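Local coordinates for ribosomal-protein-S5-alanine N-acetyltransferase (Vibrio fischeri, PDB 3IGR) that probably transfers the acetyl group of acetyl-CoA to the N-terminal alanine of ribosomal protein uS5, at residues A[72-86]-A[99-113]. Sequence-based numbering, arbitrary orientation.
Sequences VVDKNEHKIIGTVSY and VGYSLDSEYQGKGIM
Strands 79-86 and 99-103 run antiparallel, their axes 4.6 Å apart at closest approach, with T83–S102 and S85–G100 as hydrogen-bonded pairs; S85 N to G100 O (2.7 Å) is their straightest bond, at 169°. Past T83–S102 and the non-hydrogen-bonded pair G82–L103, D104 N reaches I81 O (2.8 Å) from above the carbonyl plane. On one face the T83 and S102 hydroxyls meet, OG1 to OG 2.9 Å, and S102 OG also bonds Y26 OH. This is the central antiparallel hairpin of the GNAT fold; the loop that leaves it ends in Q108-G111 (QGKG) before helix 112-126, and this loop and the helix N-terminus probably bind the acetyl-CoA pyrophosphate, as in other GNAT enzymes. On the opposite face, V84 CG1 packs on V99 CG2 (3.7 Å) while V84 CG2 meets CE of selenomethionine M113, its chain bent at chi2 and chi3. Y86 lies beside V99, CE1 3.5 Å from CG2. With I81 CG1 between backbone N and carbonyl carbon (chi1 62°), CD1 and CG2 both meet the Y107 ring, CG2 over one face in a CH-pi contact 3.8 Å from the centroid. Y107 OH donates to the anti lone pair of D74 OD2 (2.6 Å), carboxylate and ring planes 87° apart.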
# COMPACT_ATOMS: atom_id res chain seq x y z
N VAL A 72 7.44 -9.60 -16.03
CA VAL A 72 6.84 -10.27 -14.89
C VAL A 72 6.49 -11.70 -15.36
O VAL A 72 5.78 -11.88 -16.35
CB VAL A 72 5.57 -9.57 -14.41
CG1 VAL A 72 5.01 -10.31 -13.18
CG2 VAL A 72 5.82 -8.10 -14.09
N VAL A 73 7.00 -12.69 -14.64
CA VAL A 73 6.82 -14.08 -15.04
C VAL A 73 5.92 -14.79 -14.04
O VAL A 73 6.15 -14.69 -12.83
CB VAL A 73 8.16 -14.83 -15.13
CG1 VAL A 73 7.94 -16.36 -15.40
CG2 VAL A 73 9.03 -14.22 -16.21
N ASP A 74 4.91 -15.49 -14.54
CA ASP A 74 4.18 -16.46 -13.73
C ASP A 74 5.01 -17.74 -13.75
O ASP A 74 5.11 -18.43 -14.76
CB ASP A 74 2.79 -16.71 -14.31
CG ASP A 74 1.90 -17.55 -13.39
OD1 ASP A 74 2.41 -18.30 -12.54
OD2 ASP A 74 0.67 -17.44 -13.53
N LYS A 75 5.63 -18.05 -12.61
CA LYS A 75 6.49 -19.22 -12.50
C LYS A 75 5.69 -20.53 -12.61
O LYS A 75 6.21 -21.52 -13.09
CB LYS A 75 7.28 -19.18 -11.20
CG LYS A 75 8.40 -18.14 -11.20
CD LYS A 75 8.68 -17.60 -9.79
CE LYS A 75 9.34 -18.62 -8.88
NZ LYS A 75 9.67 -18.00 -7.55
N ASN A 76 4.44 -20.50 -12.16
CA ASN A 76 3.57 -21.67 -12.25
C ASN A 76 3.22 -22.05 -13.69
O ASN A 76 3.10 -23.23 -14.02
CB ASN A 76 2.29 -21.43 -11.44
CG ASN A 76 2.51 -21.58 -9.94
OD1 ASN A 76 3.63 -21.78 -9.48
ND2 ASN A 76 1.43 -21.48 -9.19
N GLU A 77 3.06 -21.05 -14.55
CA GLU A 77 2.67 -21.31 -15.93
C GLU A 77 3.80 -21.06 -16.93
O GLU A 77 3.63 -21.30 -18.12
CB GLU A 77 1.41 -20.53 -16.29
CG GLU A 77 0.31 -20.70 -15.23
CD GLU A 77 -1.09 -20.43 -15.72
OE1 GLU A 77 -1.25 -19.75 -16.75
OE2 GLU A 77 -2.04 -20.89 -15.07
N HIS A 78 4.95 -20.60 -16.43
CA HIS A 78 6.12 -20.30 -17.26
C HIS A 78 5.79 -19.35 -18.42
O HIS A 78 6.21 -19.55 -19.55
CB HIS A 78 6.77 -21.59 -17.79
CG HIS A 78 7.11 -22.58 -16.72
ND1 HIS A 78 8.03 -22.31 -15.73
CD2 HIS A 78 6.66 -23.84 -16.48
CE1 HIS A 78 8.13 -23.36 -14.93
NE2 HIS A 78 7.31 -24.30 -15.36
N LYS A 79 5.04 -18.29 -18.11
CA LYS A 79 4.62 -17.34 -19.13
C LYS A 79 4.90 -15.94 -18.63
O LYS A 79 4.79 -15.68 -17.44
CB LYS A 79 3.13 -17.52 -19.44
N ILE A 80 5.27 -15.05 -19.54
CA ILE A 80 5.36 -13.62 -19.23
C ILE A 80 3.94 -13.08 -19.17
O ILE A 80 3.13 -13.35 -20.07
CB ILE A 80 6.20 -12.86 -20.29
CG1 ILE A 80 7.69 -13.19 -20.11
CG2 ILE A 80 5.95 -11.34 -20.24
CD1 ILE A 80 8.57 -12.80 -21.29
N ILE A 81 3.64 -12.33 -18.11
CA ILE A 81 2.29 -11.79 -17.89
C ILE A 81 2.30 -10.29 -17.63
O ILE A 81 1.28 -9.71 -17.26
CB ILE A 81 1.58 -12.51 -16.71
CG1 ILE A 81 2.37 -12.28 -15.41
CG2 ILE A 81 1.43 -14.00 -17.05
CD1 ILE A 81 1.54 -11.87 -14.22
N GLY A 82 3.45 -9.65 -17.85
CA GLY A 82 3.56 -8.21 -17.61
C GLY A 82 4.95 -7.70 -17.95
O GLY A 82 5.88 -8.49 -18.12
N THR A 83 5.07 -6.38 -18.04
CA THR A 83 6.32 -5.72 -18.36
C THR A 83 6.40 -4.43 -17.55
O THR A 83 5.37 -3.83 -17.22
CB THR A 83 6.43 -5.34 -19.87
OG1 THR A 83 5.38 -4.44 -20.20
CG2 THR A 83 6.36 -6.57 -20.80
N VAL A 84 7.61 -4.02 -17.22
CA VAL A 84 7.84 -2.70 -16.62
C VAL A 84 9.10 -2.22 -17.30
O VAL A 84 10.15 -2.83 -17.16
CB VAL A 84 8.03 -2.74 -15.06
CG1 VAL A 84 8.16 -1.33 -14.50
CG2 VAL A 84 6.84 -3.43 -14.37
N SER A 85 8.97 -1.14 -18.07
CA SER A 85 10.08 -0.69 -18.92
C SER A 85 10.55 0.69 -18.49
O SER A 85 9.76 1.62 -18.49
CB SER A 85 9.65 -0.66 -20.37
OG SER A 85 10.66 -0.05 -21.17
N TYR A 86 11.83 0.80 -18.14
CA TYR A 86 12.44 2.10 -17.83
C TYR A 86 13.27 2.51 -19.04
O TYR A 86 14.22 1.80 -19.42
CB TYR A 86 13.29 2.03 -16.56
CG TYR A 86 12.46 1.67 -15.36
CD1 TYR A 86 11.82 2.66 -14.61
CD2 TYR A 86 12.25 0.33 -15.00
CE1 TYR A 86 11.04 2.32 -13.51
CE2 TYR A 86 11.46 -0.01 -13.91
CZ TYR A 86 10.85 1.00 -13.18
OH TYR A 86 10.05 0.69 -12.12
N VAL A 99 8.95 5.41 -16.96
CA VAL A 99 8.43 4.08 -16.72
C VAL A 99 7.15 3.88 -17.53
O VAL A 99 6.25 4.75 -17.54
CB VAL A 99 8.20 3.77 -15.20
CG1 VAL A 99 7.17 4.71 -14.55
CG2 VAL A 99 7.82 2.27 -15.00
N GLY A 100 7.07 2.74 -18.20
CA GLY A 100 5.84 2.29 -18.88
C GLY A 100 5.62 0.84 -18.50
O GLY A 100 6.59 0.09 -18.35
N TYR A 101 4.37 0.42 -18.33
CA TYR A 101 4.10 -0.95 -17.87
C TYR A 101 2.83 -1.50 -18.48
O TYR A 101 1.98 -0.75 -18.95
CB TYR A 101 3.99 -1.03 -16.33
CG TYR A 101 3.18 0.09 -15.74
CD1 TYR A 101 3.80 1.22 -15.24
CD2 TYR A 101 1.77 0.04 -15.72
CE1 TYR A 101 3.08 2.28 -14.74
CE2 TYR A 101 1.04 1.08 -15.21
CZ TYR A 101 1.70 2.20 -14.72
OH TYR A 101 1.01 3.27 -14.22
N SER A 102 2.71 -2.82 -18.46
CA SER A 102 1.50 -3.48 -18.92
C SER A 102 1.34 -4.78 -18.16
O SER A 102 2.30 -5.32 -17.58
CB SER A 102 1.56 -3.75 -20.44
OG SER A 102 2.57 -4.69 -20.76
N LEU A 103 0.10 -5.27 -18.14
CA LEU A 103 -0.25 -6.52 -17.49
C LEU A 103 -1.23 -7.28 -18.36
O LEU A 103 -2.12 -6.68 -19.00
CB LEU A 103 -0.88 -6.25 -16.12
CG LEU A 103 -1.09 -7.44 -15.17
CD1 LEU A 103 0.23 -8.04 -14.75
CD2 LEU A 103 -1.87 -6.98 -13.96
N ASP A 104 -1.05 -8.60 -18.40
CA ASP A 104 -1.98 -9.51 -19.06
C ASP A 104 -3.39 -9.29 -18.54
O ASP A 104 -3.57 -9.11 -17.34
CB ASP A 104 -1.52 -10.94 -18.81
CG ASP A 104 -2.31 -11.94 -19.63
OD1 ASP A 104 -1.83 -12.31 -20.73
OD2 ASP A 104 -3.41 -12.33 -19.20
N SER A 105 -4.40 -9.29 -19.42
CA SER A 105 -5.77 -8.96 -19.01
C SER A 105 -6.42 -10.00 -18.09
O SER A 105 -7.34 -9.68 -17.34
CB SER A 105 -6.68 -8.68 -20.22
OG SER A 105 -6.91 -9.86 -20.96
N GLU A 106 -5.94 -11.24 -18.12
CA GLU A 106 -6.47 -12.27 -17.22
C GLU A 106 -5.87 -12.17 -15.80
O GLU A 106 -6.33 -12.84 -14.88
CB GLU A 106 -6.25 -13.66 -17.81
CG GLU A 106 -6.97 -13.86 -19.15
CD GLU A 106 -8.49 -13.87 -19.02
OE1 GLU A 106 -9.02 -14.37 -18.00
OE2 GLU A 106 -9.18 -13.40 -19.96
N TYR A 107 -4.87 -11.31 -15.63
CA TYR A 107 -4.16 -11.16 -14.36
C TYR A 107 -4.48 -9.86 -13.62
O TYR A 107 -3.80 -9.49 -12.65
CB TYR A 107 -2.65 -11.27 -14.61
CG TYR A 107 -2.22 -12.70 -14.83
CD1 TYR A 107 -1.69 -13.45 -13.77
CD2 TYR A 107 -2.34 -13.31 -16.09
CE1 TYR A 107 -1.29 -14.77 -13.96
CE2 TYR A 107 -1.95 -14.64 -16.29
CZ TYR A 107 -1.42 -15.36 -15.20
OH TYR A 107 -1.02 -16.66 -15.36
N GLN A 108 -5.54 -9.20 -14.05
CA GLN A 108 -5.97 -7.93 -13.47
C GLN A 108 -6.55 -8.11 -12.07
O GLN A 108 -7.10 -9.16 -11.74
CB GLN A 108 -7.06 -7.32 -14.36
CG GLN A 108 -6.87 -5.86 -14.63
CD GLN A 108 -6.15 -5.63 -15.94
OE1 GLN A 108 -4.93 -5.78 -16.03
NE2 GLN A 108 -6.90 -5.25 -16.96
N GLY A 109 -6.43 -7.06 -11.25
CA GLY A 109 -7.14 -6.99 -9.97
C GLY A 109 -6.46 -7.67 -8.80
O GLY A 109 -7.06 -7.83 -7.74
N LYS A 110 -5.20 -8.09 -9.00
CA LYS A 110 -4.45 -8.83 -8.00
C LYS A 110 -3.28 -8.03 -7.43
O LYS A 110 -2.48 -8.57 -6.68
CB LYS A 110 -3.91 -10.14 -8.58
CG LYS A 110 -4.86 -11.32 -8.52
CD LYS A 110 -5.53 -11.53 -9.83
CE LYS A 110 -6.06 -12.96 -9.94
NZ LYS A 110 -6.83 -13.15 -11.19
N GLY A 111 -3.19 -6.76 -7.81
CA GLY A 111 -2.09 -5.89 -7.38
C GLY A 111 -0.73 -6.26 -7.95
O GLY A 111 0.31 -5.83 -7.44
N ILE A 112 -0.72 -7.06 -9.01
CA ILE A 112 0.56 -7.54 -9.55
C ILE A 112 1.34 -6.36 -10.13
O ILE A 112 2.56 -6.28 -9.96
CB ILE A 112 0.37 -8.67 -10.59
CG1 ILE A 112 -0.21 -9.93 -9.92
CG2 ILE A 112 1.68 -9.01 -11.30
CD1 ILE A 112 -0.89 -10.86 -10.88
N MSE A 113 0.64 -5.44 -10.79
CA MSE A 113 1.29 -4.33 -11.45
C MSE A 113 1.92 -3.40 -10.42
O MSE A 113 3.07 -2.97 -10.57
CB MSE A 113 0.30 -3.58 -12.33
CG MSE A 113 0.97 -2.63 -13.31
SE MSE A 113 1.61 -3.54 -14.93
CE MSE A 113 3.23 -4.46 -14.28